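Aryl acylamidase (bacterium CSBL00001, PDB 4YJ6) probably hydrolyses the amide bond of N-acylated aryl amines, as a member of the amidase signature family of enzymes. Local coordinates at residues S319-W322 and C323-I326; Q370-A373 and D374-L377; S474-F477 and E478-S481. All coordinates share one frame; numbering follows the deposited sequence.

Contact 1: S319-W322 and C323-I326; sequences SDAW and CRMI
Ile326 lies over one face of the Trp322 indole, one turn further along helix 315-339. Its CG1 methylene does the touching, 3.5 Å from the centroid of the six-membered ring and 16° off the normal, a CH-pi contact displaced toward the rim; CD1 follows above the same face, 3.7 Å from Trp322 CZ2. Cys323, the adjacent residue, meets the indole differently, its SG lying in the ring plane at the edge, 3.9 Å from Trp322 CE3, a sulfur-aromatic contact. With CG anti to the backbone N (chi1 -175°), the indole swings out beside its own carbonyl, within reach of Ile326. Trp322 and Ile326 form an i, i+4 pair along a regular alpha-helix, with Ile326 N bonded to Trp322 O at 2.9 Å. Trp322 NE1 is held by the carbonyl of Gly184, and a bound phosphate ion lies about 4 Å from the side chain. With an alanine here, Ile326 CG1 is likely to lose the ring it lies over, and the Gly184 carbonyl its indole donor. Arg324 bends at chi3 (-66°) and lays its guanidinium flat over the Asp320 carbonyl oxygen, 3.7 Å from its plane, while NH2 goes on to a salt bridge with Asp374 of helix 368-389.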
# COMPACT_ATOMS: atom_id res chain seq x y z
N SER A 319 -19.20 -0.66 -2.17
CA SER A 319 -18.27 -1.74 -2.47
C SER A 319 -18.62 -2.45 -3.77
O SER A 319 -17.70 -2.84 -4.52
CB SER A 319 -18.14 -2.76 -1.32
OG SER A 319 -19.36 -3.50 -1.12
N ASP A 320 -19.90 -2.63 -4.05
CA ASP A 320 -20.28 -3.22 -5.34
C ASP A 320 -19.80 -2.35 -6.52
O ASP A 320 -19.29 -2.87 -7.52
CB ASP A 320 -21.81 -3.37 -5.46
CG ASP A 320 -22.38 -4.55 -4.67
OD1 ASP A 320 -21.62 -5.41 -4.20
OD2 ASP A 320 -23.63 -4.60 -4.53
N ALA A 321 -19.94 -1.03 -6.40
CA ALA A 321 -19.48 -0.12 -7.45
C ALA A 321 -17.97 -0.21 -7.59
O ALA A 321 -17.43 -0.25 -8.71
CB ALA A 321 -19.88 1.34 -7.14
N TRP A 322 -17.26 -0.23 -6.47
CA TRP A 322 -15.78 -0.42 -6.53
C TRP A 322 -15.39 -1.70 -7.25
O TRP A 322 -14.53 -1.70 -8.15
CB TRP A 322 -15.19 -0.45 -5.12
CG TRP A 322 -13.65 -0.52 -5.14
CD1 TRP A 322 -12.78 0.55 -5.18
CD2 TRP A 322 -12.84 -1.69 -5.09
NE1 TRP A 322 -11.49 0.10 -5.19
CE2 TRP A 322 -11.49 -1.27 -5.13
CE3 TRP A 322 -13.12 -3.07 -5.06
CZ2 TRP A 322 -10.43 -2.17 -5.11
CZ3 TRP A 322 -12.08 -3.96 -5.05
CH2 TRP A 322 -10.74 -3.52 -5.08
N CYS A 323 -16.06 -2.80 -6.90
CA CYS A 323 -15.75 -4.08 -7.54
C CYS A 323 -15.99 -4.03 -9.03
O CYS A 323 -15.19 -4.56 -9.81
CB CYS A 323 -16.58 -5.22 -6.92
SG CYS A 323 -16.04 -5.68 -5.24
N ARG A 324 -17.10 -3.43 -9.46
CA ARG A 324 -17.33 -3.33 -10.89
C ARG A 324 -16.28 -2.45 -11.58
O ARG A 324 -15.81 -2.77 -12.67
CB ARG A 324 -18.74 -2.77 -11.17
CG ARG A 324 -19.86 -3.81 -10.94
CD ARG A 324 -21.21 -3.27 -11.43
NE ARG A 324 -21.64 -2.13 -10.61
CZ ARG A 324 -22.40 -2.20 -9.52
NH1 ARG A 324 -22.88 -3.37 -9.06
NH2 ARG A 324 -22.68 -1.07 -8.87
N MSE A 325 -15.92 -1.31 -10.96
CA MSE A 325 -14.92 -0.44 -11.56
C MSE A 325 -13.55 -1.09 -11.72
O MSE A 325 -12.90 -0.90 -12.74
CB MSE A 325 -14.80 0.84 -10.72
CG MSE A 325 -16.00 1.66 -10.91
SE MSE A 325 -15.93 3.01 -9.51
CE MSE A 325 -14.37 3.95 -10.01
N ILE A 326 -13.12 -1.87 -10.73
CA ILE A 326 -11.85 -2.60 -10.82
C ILE A 326 -11.96 -3.76 -11.82
O ILE A 326 -11.02 -4.12 -12.54
CB ILE A 326 -11.48 -3.19 -9.41
CG1 ILE A 326 -11.11 -2.05 -8.47
CG2 ILE A 326 -10.31 -4.24 -9.54
CD1 ILE A 326 -9.64 -1.57 -8.64

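Contact 2: Q370-A373 and D374-L377; sequences QISA and DQLL
Gln370 sends CG anti to its backbone N (chi1 -179°) and then bends at chi2 (68°), which turns the amide toward Asp374, one turn later; the aspartate keeps CG beside its own N and leans back to meet it. The carboxylate and amide planes are 28° apart, and Gln370 NE2 reaches Asp374 OD1 at 3.2 Å in a bond that is weak because it is strongly bent. The stronger partner of that oxygen is Arg324 on helix 315-339, whose salt bridge would probably help keep Asp374 ionised in its buried position. Asp374 CG also comes within 3.3 Å of Gln370 O, the carbonyl that accepts the main-chain bond from Asp374 N.

All this belongs to the early turns of helix 368-389, with an unbroken i to i+4 ladder that includes Leu376 N to Ser372 O at 2.9 Å. The Asp374 side of the helix packs on helix 315-339, where Leu377 rests on Ala321 and Met318.

Around the helix from there, Ile371 and Gln375 run side by side in the same direction, and Ile371 CG2 lies 3.4 Å from Gln375 NE2. The other end of that amide is tied by water: one molecule donates to Gln375 OE1 and to Ser372 OG, 2.6 Å from each, bridging i to i+3. Ser372 OG is also hydrogen-bonded to the carbonyl of Val368, a turn earlier.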
# COMPACT_ATOMS: atom_id res chain seq x y z
N GLN A 370 -25.16 1.20 -16.15
CA GLN A 370 -24.53 0.77 -14.92
C GLN A 370 -23.21 1.51 -14.69
O GLN A 370 -22.89 1.90 -13.55
CB GLN A 370 -24.25 -0.74 -14.93
CG GLN A 370 -23.59 -1.24 -13.64
CD GLN A 370 -24.53 -1.15 -12.46
OE1 GLN A 370 -25.42 -1.99 -12.31
NE2 GLN A 370 -24.36 -0.12 -11.63
N ILE A 371 -22.43 1.65 -15.75
CA ILE A 371 -21.20 2.43 -15.69
C ILE A 371 -21.49 3.84 -15.19
O ILE A 371 -20.82 4.34 -14.28
CB ILE A 371 -20.52 2.47 -17.08
CG1 ILE A 371 -19.96 1.09 -17.42
CG2 ILE A 371 -19.40 3.52 -17.09
CD1 ILE A 371 -19.51 1.01 -18.88
N SER A 372 -22.55 4.44 -15.73
CA SER A 372 -22.90 5.82 -15.38
C SER A 372 -23.34 5.91 -13.93
O SER A 372 -23.04 6.86 -13.24
CB SER A 372 -24.01 6.36 -16.31
OG SER A 372 -23.56 6.36 -17.66
N ALA A 373 -24.09 4.91 -13.48
CA ALA A 373 -24.57 4.91 -12.10
C ALA A 373 -23.38 4.84 -11.14
O ALA A 373 -23.38 5.48 -10.09
CB ALA A 373 -25.52 3.76 -11.87
N ASP A 374 -22.37 4.04 -11.49
CA ASP A 374 -21.19 3.92 -10.63
C ASP A 374 -20.42 5.25 -10.62
O ASP A 374 -19.89 5.64 -9.58
CB ASP A 374 -20.29 2.77 -11.10
CG ASP A 374 -20.96 1.40 -10.86
OD1 ASP A 374 -21.97 1.37 -10.15
OD2 ASP A 374 -20.49 0.39 -11.39
N GLN A 375 -20.36 5.92 -11.76
CA GLN A 375 -19.71 7.23 -11.86
C GLN A 375 -20.42 8.28 -11.03
O GLN A 375 -19.78 9.15 -10.42
CB GLN A 375 -19.65 7.68 -13.32
CG GLN A 375 -18.65 6.84 -14.14
CD GLN A 375 -18.77 7.06 -15.63
OE1 GLN A 375 -19.69 7.70 -16.11
NE2 GLN A 375 -17.85 6.49 -16.38
N LEU A 376 -21.76 8.24 -11.01
CA LEU A 376 -22.53 9.14 -10.15
C LEU A 376 -22.27 8.86 -8.66
O LEU A 376 -22.10 9.77 -7.88
CB LEU A 376 -24.03 8.96 -10.46
CG LEU A 376 -24.96 9.68 -9.47
CD1 LEU A 376 -24.75 11.19 -9.55
CD2 LEU A 376 -26.41 9.33 -9.79
N LEU A 377 -22.22 7.59 -8.29
CA LEU A 377 -21.89 7.21 -6.92
C LEU A 377 -20.52 7.77 -6.54
O LEU A 377 -20.35 8.37 -5.49
CB LEU A 377 -21.95 5.67 -6.75
CG LEU A 377 -21.62 5.10 -5.35
CD1 LEU A 377 -22.30 3.74 -5.11
CD2 LEU A 377 -20.09 4.93 -5.13
O HOH W 1 -21.14 7.19 -18.26

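Contact 3: S474-F477 and E478-S481; sequences SAAF and ERAS
Arg479 doubles back over the preceding turn of its helix, and the path starts at CB, which sits 3.7 Å from Ala476 O. CG comes next, 3.5 Å from the Ala475 carbonyl oxygen, the same oxygen that accepts the bond from Arg479 N. The chain then bends at chi3 (-69°), and NE donates to a water 3.3 Å away, which in turn donates to Ala476 O. Beyond it the guanidinium lies flat above the turn, with Ala475 O under its centre. At the tip, NH1 packs against Ala475 CB and bonds to the carbonyl of Leu262, while NH2 rests 3.5 Å from Ala476 CA.

This is the last turn of helix 467-480, and Ser481 is the first residue to leave helical geometry, although its N still bonds to Phe477 O at 2.7 Å. Its CB stands over one face of the Phe477 ring, 3.8 Å from the centroid, as a CH-pi contact. The same phenyl packs between helix 284-299 and the large mixed sheet, touching Val296, Val446 and Met458. Glu478, fully extended to CD, accepts from a second water through OE1; that water also donates to Ala475 O, while OE2 takes the N-H of Val231.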
# COMPACT_ATOMS: atom_id res chain seq x y z
N SER A 474 1.06 13.18 10.41
CA SER A 474 1.57 11.86 10.68
C SER A 474 2.79 11.96 11.59
O SER A 474 2.93 11.18 12.53
CB SER A 474 1.98 11.16 9.36
OG SER A 474 0.84 10.97 8.52
N ALA A 475 3.71 12.87 11.26
CA ALA A 475 4.95 12.97 12.05
C ALA A 475 4.63 13.50 13.45
O ALA A 475 5.27 13.11 14.41
CB ALA A 475 5.98 13.88 11.37
N ALA A 476 3.67 14.41 13.54
CA ALA A 476 3.27 14.94 14.85
C ALA A 476 2.71 13.81 15.72
O ALA A 476 3.03 13.68 16.93
CB ALA A 476 2.26 16.05 14.65
N PHE A 477 1.86 12.97 15.13
CA PHE A 477 1.29 11.84 15.86
C PHE A 477 2.41 10.85 16.24
O PHE A 477 2.42 10.31 17.33
CB PHE A 477 0.21 11.16 15.02
CG PHE A 477 -0.50 10.04 15.73
CD1 PHE A 477 -1.54 10.33 16.60
CD2 PHE A 477 -0.11 8.72 15.53
CE1 PHE A 477 -2.19 9.30 17.29
CE2 PHE A 477 -0.77 7.67 16.19
CZ PHE A 477 -1.81 7.96 17.08
N GLU A 478 3.37 10.62 15.34
CA GLU A 478 4.43 9.68 15.58
C GLU A 478 5.25 10.11 16.81
O GLU A 478 5.68 9.26 17.59
CB GLU A 478 5.34 9.65 14.33
CG GLU A 478 6.48 8.64 14.40
CD GLU A 478 7.33 8.73 13.13
OE1 GLU A 478 7.65 9.85 12.72
OE2 GLU A 478 7.65 7.67 12.60
N ARG A 479 5.48 11.41 16.95
CA ARG A 479 6.25 11.91 18.09
C ARG A 479 5.47 11.74 19.39
O ARG A 479 6.02 11.35 20.42
CB ARG A 479 6.57 13.38 17.92
CG ARG A 479 7.65 13.64 16.86
CD ARG A 479 8.10 15.08 16.90
NE ARG A 479 7.07 16.00 16.42
CZ ARG A 479 6.88 16.32 15.14
NH1 ARG A 479 7.67 15.83 14.21
NH2 ARG A 479 5.92 17.18 14.79
N ALA A 480 4.18 12.06 19.33
CA ALA A 480 3.33 12.12 20.55
C ALA A 480 2.80 10.76 20.97
O ALA A 480 2.52 10.52 22.15
CB ALA A 480 2.19 13.07 20.32
N SER A 481 2.64 9.87 19.99
CA SER A 481 2.07 8.55 20.20
C SER A 481 2.86 7.51 19.41
O SER A 481 2.36 6.93 18.44
CB SER A 481 0.59 8.57 19.76
OG SER A 481 -0.07 7.30 19.95
O HOH W 2 8.02 12.15 13.85
O HOH W 3 4.30 15.85 18.20

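In the fold
Along the chain the three come in series, contact 1 on helix 315-339, contact 2 on helix 368-389 and contact 3 at the end of helix 467-480. Contacts 1 and 2 are neighbours, centres 10 Å apart, joined where the two helices pack: Arg324 NH2 and Asp374 OD1 form a 2.8 Å salt bridge, and Ala321 CB packs against the same Asp374 OD1. Contact 3 is remote, its centre about 34 Å from that of contact 1 and 39 Å from that of contact 2, on a helix that follows strand 454-462 and packs against the large mixed sheet. The facing sides of the first two hold helices 315-339 and 368-389 together, while the third seats a helix end on the central sheet of this amidase fold.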